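Local coordinates for putative uncharacterized protein TTHB164 (Thermus thermophilus HB8, PDB 2ZOP) that is an all-helical Cmr5 family protein, probably part of the Cmr ribonucleoprotein complex of CRISPR immunity against invading nucleic acids, at residues A[12-16]-A[103-108]; A[25-29]-A[108-113]. All coordinates share one frame. Numbering follows the deposited sequence.

Contact 1 of 2, residues A[12-16]-A[103-108]; sequences AYEKV and WFKRFA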
loop_
_atom_site.group_PDB
_atom_site.type_symbol
_atom_site.label_atom_id
_atom_site.label_comp_id
_atom_site.label_asym_id
_atom_site.label_seq_id
_atom_site.Cartn_x
_atom_site.Cartn_y
_atom_site.Cartn_z
ATOM N N ALA A 12 18.643 -19.447 -3.230
ATOM C CA ALA A 12 19.022 -18.041 -3.180
ATOM C C ALA A 12 20.453 -17.973 -2.672
ATOM O O ALA A 12 21.271 -17.183 -3.150
ATOM C CB ALA A 12 18.089 -17.275 -2.237
ATOM N N TYR A 13 20.735 -18.815 -1.687
ATOM C CA TYR A 13 22.055 -18.909 -1.093
ATOM C C TYR A 13 23.061 -19.229 -2.196
ATOM O O TYR A 13 24.108 -18.596 -2.292
ATOM C CB TYR A 13 22.040 -20.016 -0.030
ATOM C CG TYR A 13 23.373 -20.348 0.597
ATOM C CD1 TYR A 13 24.283 -19.347 0.938
ATOM C CD2 TYR A 13 23.688 -21.664 0.932
ATOM C CE1 TYR A 13 25.467 -19.647 1.599
ATOM C CE2 TYR A 13 24.869 -21.978 1.598
ATOM C CZ TYR A 13 25.754 -20.964 1.928
ATOM O OH TYR A 13 26.918 -21.271 2.594
ATOM N N GLU A 14 22.732 -20.191 -3.048
ATOM C CA GLU A 14 23.643 -20.558 -4.126
ATOM C C GLU A 14 23.820 -19.419 -5.135
ATOM O O GLU A 14 24.928 -19.150 -5.594
ATOM C CB GLU A 14 23.147 -21.811 -4.846
ATOM C CG GLU A 14 24.105 -22.273 -5.925
ATOM C CD GLU A 14 23.698 -23.584 -6.558
ATOM O OE1 GLU A 14 22.706 -23.600 -7.316
ATOM O OE2 GLU A 14 24.375 -24.600 -6.292
ATOM N N LYS A 15 22.730 -18.747 -5.479
ATOM C CA LYS A 15 22.807 -17.636 -6.424
ATOM C C LYS A 15 23.708 -16.521 -5.884
ATOM O O LYS A 15 24.496 -15.928 -6.624
ATOM C CB LYS A 15 21.407 -17.084 -6.698
ATOM C CG LYS A 15 20.459 -18.087 -7.345
ATOM C CD LYS A 15 20.950 -18.448 -8.739
ATOM C CE LYS A 15 19.987 -19.382 -9.454
ATOM N NZ LYS A 15 20.359 -19.514 -10.889
ATOM N N VAL A 16 23.604 -16.240 -4.592
ATOM C CA VAL A 16 24.418 -15.187 -3.993
ATOM C C VAL A 16 25.896 -15.575 -3.888
ATOM O O VAL A 16 26.780 -14.744 -4.132
ATOM C CB VAL A 16 23.879 -14.790 -2.593
ATOM C CG1 VAL A 16 24.795 -13.753 -1.954
ATOM C CG2 VAL A 16 22.467 -14.210 -2.725
ATOM N N TRP A 103 15.394 -13.595 1.217
ATOM C CA TRP A 103 16.524 -14.511 1.359
ATOM C C TRP A 103 17.732 -13.993 0.587
ATOM O O TRP A 103 18.855 -14.053 1.076
ATOM C CB TRP A 103 16.145 -15.925 0.890
ATOM C CG TRP A 103 15.255 -16.625 1.872
ATOM C CD1 TRP A 103 14.002 -17.106 1.638
ATOM C CD2 TRP A 103 15.531 -16.876 3.261
ATOM N NE1 TRP A 103 13.475 -17.636 2.793
ATOM C CE2 TRP A 103 14.388 -17.509 3.805
ATOM C CE3 TRP A 103 16.627 -16.625 4.098
ATOM C CZ2 TRP A 103 14.309 -17.896 5.152
ATOM C CZ3 TRP A 103 16.552 -17.010 5.439
ATOM C CH2 TRP A 103 15.396 -17.640 5.951
ATOM N N PHE A 104 17.505 -13.484 -0.618
ATOM C CA PHE A 104 18.595 -12.926 -1.414
ATOM C C PHE A 104 19.221 -11.793 -0.608
ATOM O O PHE A 104 20.450 -11.666 -0.532
ATOM C CB PHE A 104 18.061 -12.369 -2.735
ATOM C CG PHE A 104 17.992 -13.386 -3.838
ATOM C CD1 PHE A 104 19.096 -13.613 -4.664
ATOM C CD2 PHE A 104 16.836 -14.119 -4.053
ATOM C CE1 PHE A 104 19.045 -14.552 -5.681
ATOM C CE2 PHE A 104 16.773 -15.067 -5.072
ATOM C CZ PHE A 104 17.882 -15.283 -5.889
ATOM N N LYS A 105 18.362 -10.974 -0.009
ATOM C CA LYS A 105 18.813 -9.852 0.805
ATOM C C LYS A 105 19.668 -10.316 1.979
ATOM O O LYS A 105 20.768 -9.808 2.206
ATOM C CB LYS A 105 17.604 -9.064 1.323
ATOM C CG LYS A 105 17.962 -7.962 2.314
ATOM C CD LYS A 105 16.773 -7.052 2.577
ATOM C CE LYS A 105 17.097 -6.026 3.655
ATOM N NZ LYS A 105 17.273 -6.696 4.985
ATOM N N ARG A 106 19.153 -11.282 2.727
ATOM C CA ARG A 106 19.862 -11.817 3.882
ATOM C C ARG A 106 21.221 -12.414 3.524
ATOM O O ARG A 106 22.214 -12.139 4.193
ATOM C CB ARG A 106 18.992 -12.864 4.581
ATOM C CG ARG A 106 17.793 -12.245 5.291
ATOM C CD ARG A 106 16.725 -13.278 5.568
ATOM N NE ARG A 106 15.491 -12.663 6.044
ATOM C CZ ARG A 106 14.314 -13.276 6.053
ATOM N NH1 ARG A 106 14.218 -14.523 5.607
ATOM N NH2 ARG A 106 13.232 -12.637 6.484
ATOM N N PHE A 107 21.269 -13.235 2.478
ATOM C CA PHE A 107 22.537 -13.826 2.086
ATOM C C PHE A 107 23.485 -12.819 1.456
ATOM O O PHE A 107 24.696 -12.998 1.514
ATOM C CB PHE A 107 22.308 -15.036 1.173
ATOM C CG PHE A 107 21.899 -16.270 1.926
ATOM C CD1 PHE A 107 22.783 -16.868 2.823
ATOM C CD2 PHE A 107 20.611 -16.782 1.813
ATOM C CE1 PHE A 107 22.387 -17.952 3.605
ATOM C CE2 PHE A 107 20.203 -17.868 2.593
ATOM C CZ PHE A 107 21.098 -18.450 3.492
ATOM N N ALA A 108 22.945 -11.757 0.862
ATOM C CA ALA A 108 23.800 -10.723 0.277
ATOM C C ALA A 108 24.492 -9.969 1.417
ATOM O O ALA A 108 25.668 -9.609 1.314
ATOM C CB ALA A 108 22.975 -9.746 -0.576
#
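Segments 12-16 and 103-108, both helical, cross with their axes 8.8 Å apart at closest approach and their N-to-C directions 47° apart, a signed crossing angle of -47°. A12 lies opposite F104, their CA atoms 5.4 Å apart, and such closeness is possible because A12 has only a methyl group. A12 CB lies over one face of the F104 ring in a CH-pi contact, 4.0 Å from its centroid, and also touches W103 CB at 3.9 Å. V16, a compact branched residue, fills the next space: its CG2 lies 3.9 Å from F104 CD1 and 4.0 Å from F107 CB. Toward the solvent, Y13 covers the F107 face with CB, 3.9 Å from the ring centroid, and with its own ring, oblique at 32°. K15 suits a boundary position, lending CB to F104 (3.6 Å from CE1) while its amine leads away. F104 continues inward to L62 and L66 of helix 57-69. This apolar packing joins the N-terminal and C-terminal helices of the all-alpha Cmr5 fold.

Contact 2 of 2, residues A[25-29]-A[108-113]; sequences RGEYR and AQALIE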
loop_
_atom_site.group_PDB
_atom_site.type_symbol
_atom_site.label_atom_id
_atom_site.label_comp_id
_atom_site.label_asym_id
_atom_site.label_seq_id
_atom_site.Cartn_x
_atom_site.Cartn_y
_atom_site.Cartn_z
ATOM N N ARG A 25 29.536 -7.456 -7.883
ATOM C CA ARG A 25 28.846 -8.087 -6.757
ATOM C C ARG A 25 28.268 -7.018 -5.825
ATOM O O ARG A 25 27.282 -7.255 -5.127
ATOM C CB ARG A 25 29.798 -9.017 -5.986
ATOM C CG ARG A 25 30.936 -8.310 -5.261
ATOM C CD ARG A 25 31.869 -9.320 -4.595
ATOM N NE ARG A 25 32.974 -8.657 -3.904
ATOM C CZ ARG A 25 34.046 -9.283 -3.419
ATOM N NH1 ARG A 25 34.168 -10.603 -3.541
ATOM N NH2 ARG A 25 35.004 -8.584 -2.821
ATOM N N GLY A 26 28.887 -5.841 -5.820
ATOM C CA GLY A 26 28.398 -4.756 -4.992
ATOM C C GLY A 26 27.075 -4.216 -5.511
ATOM O O GLY A 26 26.204 -3.816 -4.739
ATOM N N GLU A 27 26.914 -4.210 -6.826
ATOM C CA GLU A 27 25.684 -3.721 -7.437
ATOM C C GLU A 27 24.588 -4.769 -7.257
ATOM O O GLU A 27 23.401 -4.439 -7.117
ATOM C CB GLU A 27 25.923 -3.435 -8.925
ATOM C CG GLU A 27 27.099 -2.477 -9.158
ATOM C CD GLU A 27 27.428 -2.253 -10.629
ATOM O OE1 GLU A 27 27.270 -3.191 -11.441
ATOM O OE2 GLU A 27 27.868 -1.135 -10.974
ATOM N N TYR A 28 25.006 -6.032 -7.265
ATOM C CA TYR A 28 24.108 -7.164 -7.084
ATOM C C TYR A 28 23.491 -7.092 -5.690
ATOM O O TYR A 28 22.289 -7.318 -5.512
ATOM C CB TYR A 28 24.886 -8.471 -7.218
ATOM C CG TYR A 28 24.025 -9.714 -7.228
ATOM C CD1 TYR A 28 23.484 -10.202 -8.415
ATOM C CD2 TYR A 28 23.777 -10.417 -6.052
ATOM C CE1 TYR A 28 22.721 -11.370 -8.431
ATOM C CE2 TYR A 28 23.016 -11.578 -6.055
ATOM C CZ TYR A 28 22.495 -12.051 -7.241
ATOM O OH TYR A 28 21.766 -13.206 -7.236
ATOM N N ARG A 29 24.332 -6.802 -4.705
ATOM C CA ARG A 29 23.900 -6.684 -3.318
ATOM C C ARG A 29 22.969 -5.483 -3.161
ATOM O O ARG A 29 21.956 -5.567 -2.463
ATOM C CB ARG A 29 25.123 -6.525 -2.391
ATOM C CG ARG A 29 24.794 -5.997 -0.989
ATOM C CD ARG A 29 26.009 -6.046 -0.051
ATOM N NE ARG A 29 25.681 -5.556 1.289
ATOM C CZ ARG A 29 25.594 -4.269 1.607
ATOM N NH1 ARG A 29 25.821 -3.344 0.686
ATOM N NH2 ARG A 29 25.261 -3.905 2.837
ATOM N N ALA A 108 22.945 -11.757 0.862
ATOM C CA ALA A 108 23.800 -10.723 0.277
ATOM C C ALA A 108 24.492 -9.969 1.417
ATOM O O ALA A 108 25.668 -9.609 1.314
ATOM C CB ALA A 108 22.975 -9.746 -0.576
ATOM N N GLN A 109 23.756 -9.739 2.502
ATOM C CA GLN A 109 24.287 -9.037 3.677
ATOM C C GLN A 109 25.392 -9.838 4.350
ATOM O O GLN A 109 26.346 -9.277 4.867
ATOM C CB GLN A 109 23.175 -8.793 4.710
ATOM C CG GLN A 109 22.225 -7.667 4.370
ATOM C CD GLN A 109 22.811 -6.296 4.672
ATOM O OE1 GLN A 109 23.842 -5.914 4.116
ATOM N NE2 GLN A 109 22.150 -5.549 5.557
ATOM N N ALA A 110 25.246 -11.158 4.346
ATOM C CA ALA A 110 26.222 -12.037 4.973
ATOM C C ALA A 110 27.408 -12.434 4.094
ATOM O O ALA A 110 28.495 -12.694 4.610
ATOM C CB ALA A 110 25.527 -13.296 5.459
ATOM N N LEU A 111 27.199 -12.469 2.781
ATOM C CA LEU A 111 28.231 -12.913 1.846
ATOM C C LEU A 111 28.923 -11.857 0.983
ATOM O O LEU A 111 30.015 -12.095 0.473
ATOM C CB LEU A 111 27.639 -13.985 0.927
ATOM C CG LEU A 111 26.974 -15.181 1.621
ATOM C CD1 LEU A 111 26.380 -16.123 0.578
ATOM C CD2 LEU A 111 28.011 -15.911 2.480
ATOM N N ILE A 112 28.290 -10.705 0.800
ATOM C CA ILE A 112 28.875 -9.653 -0.020
ATOM C C ILE A 112 29.122 -8.398 0.814
ATOM O O ILE A 112 28.179 -7.761 1.276
ATOM C CB ILE A 112 27.938 -9.318 -1.209
ATOM C CG1 ILE A 112 27.709 -10.578 -2.052
ATOM C CG2 ILE A 112 28.533 -8.210 -2.056
ATOM C CD1 ILE A 112 26.753 -10.395 -3.211
ATOM N N GLU A 113 30.389 -8.041 1.009
ATOM C CA GLU A 113 30.720 -6.859 1.804
ATOM C C GLU A 113 30.388 -5.552 1.082
ATOM O O GLU A 113 30.499 -5.527 -0.162
ATOM C CB GLU A 113 32.207 -6.867 2.175
ATOM C CG GLU A 113 33.160 -6.820 0.985
ATOM C CD GLU A 113 33.498 -8.201 0.429
ATOM O OE1 GLU A 113 32.589 -8.889 -0.086
ATOM O OE2 GLU A 113 34.685 -8.594 0.512
HETATM O O HOH W 1 32.363 -6.203 -1.985
#
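In this all-alpha Cmr5 fold, the start of helix 25-42 packs against the C-terminal end of helix 87-111, where the chain leaves helical geometry at I112. The branched I112 side chain fills the apolar gap: its CG2 lies 3.8 Å from R29 CB, and its CD1 4.1 Å from Y28 CD2. R25 O accepts from R29 N at 3.0 Å, and A108 O from I112 N at 2.9 Å. The hydroxyl of buried Y28 is satisfied by a hydrogen bond to D65. Arginine suits a partly exposed position, since its long aliphatic part covers I112 while its charge reaches polar groups. R25 NH1 hydrogen-bonds to A20 O, and R25 NH2 forms a salt bridge with E113 OE2 at 3.3 Å, by charge alone, as the oxygen lies well out of the guanidinium plane. A water donates to E113 O (2.7 Å) and accepts a weak bond from R25 NE (3.2 Å). A direct hydrogen bond runs from R29 NH2 to Q109 OE1, 2.8 Å long.

Contacts 1 and 2 lie about 9 Å apart, centre to centre, and use successive parts of helix 87-111, with A108 common to both. Contact 1 brings in helix 4-19 and contact 2 the next helix, 25-42, so the C-terminal helix packs against the first two helices of the chain. Side chains also join the contacts directly: F104 CE1 is 3.4 Å from Y28 OH, while L111 CD1 lies 3.8 Å from both Y13 CE1 and V16 CG1. The character changes along the helix, from apolar and aromatic packing in contact 1 to polar and charged groups around I112 in contact 2, whose centre lies farther from the chain centre (about 14 Å against 9 Å). Neither contact touches another subunit.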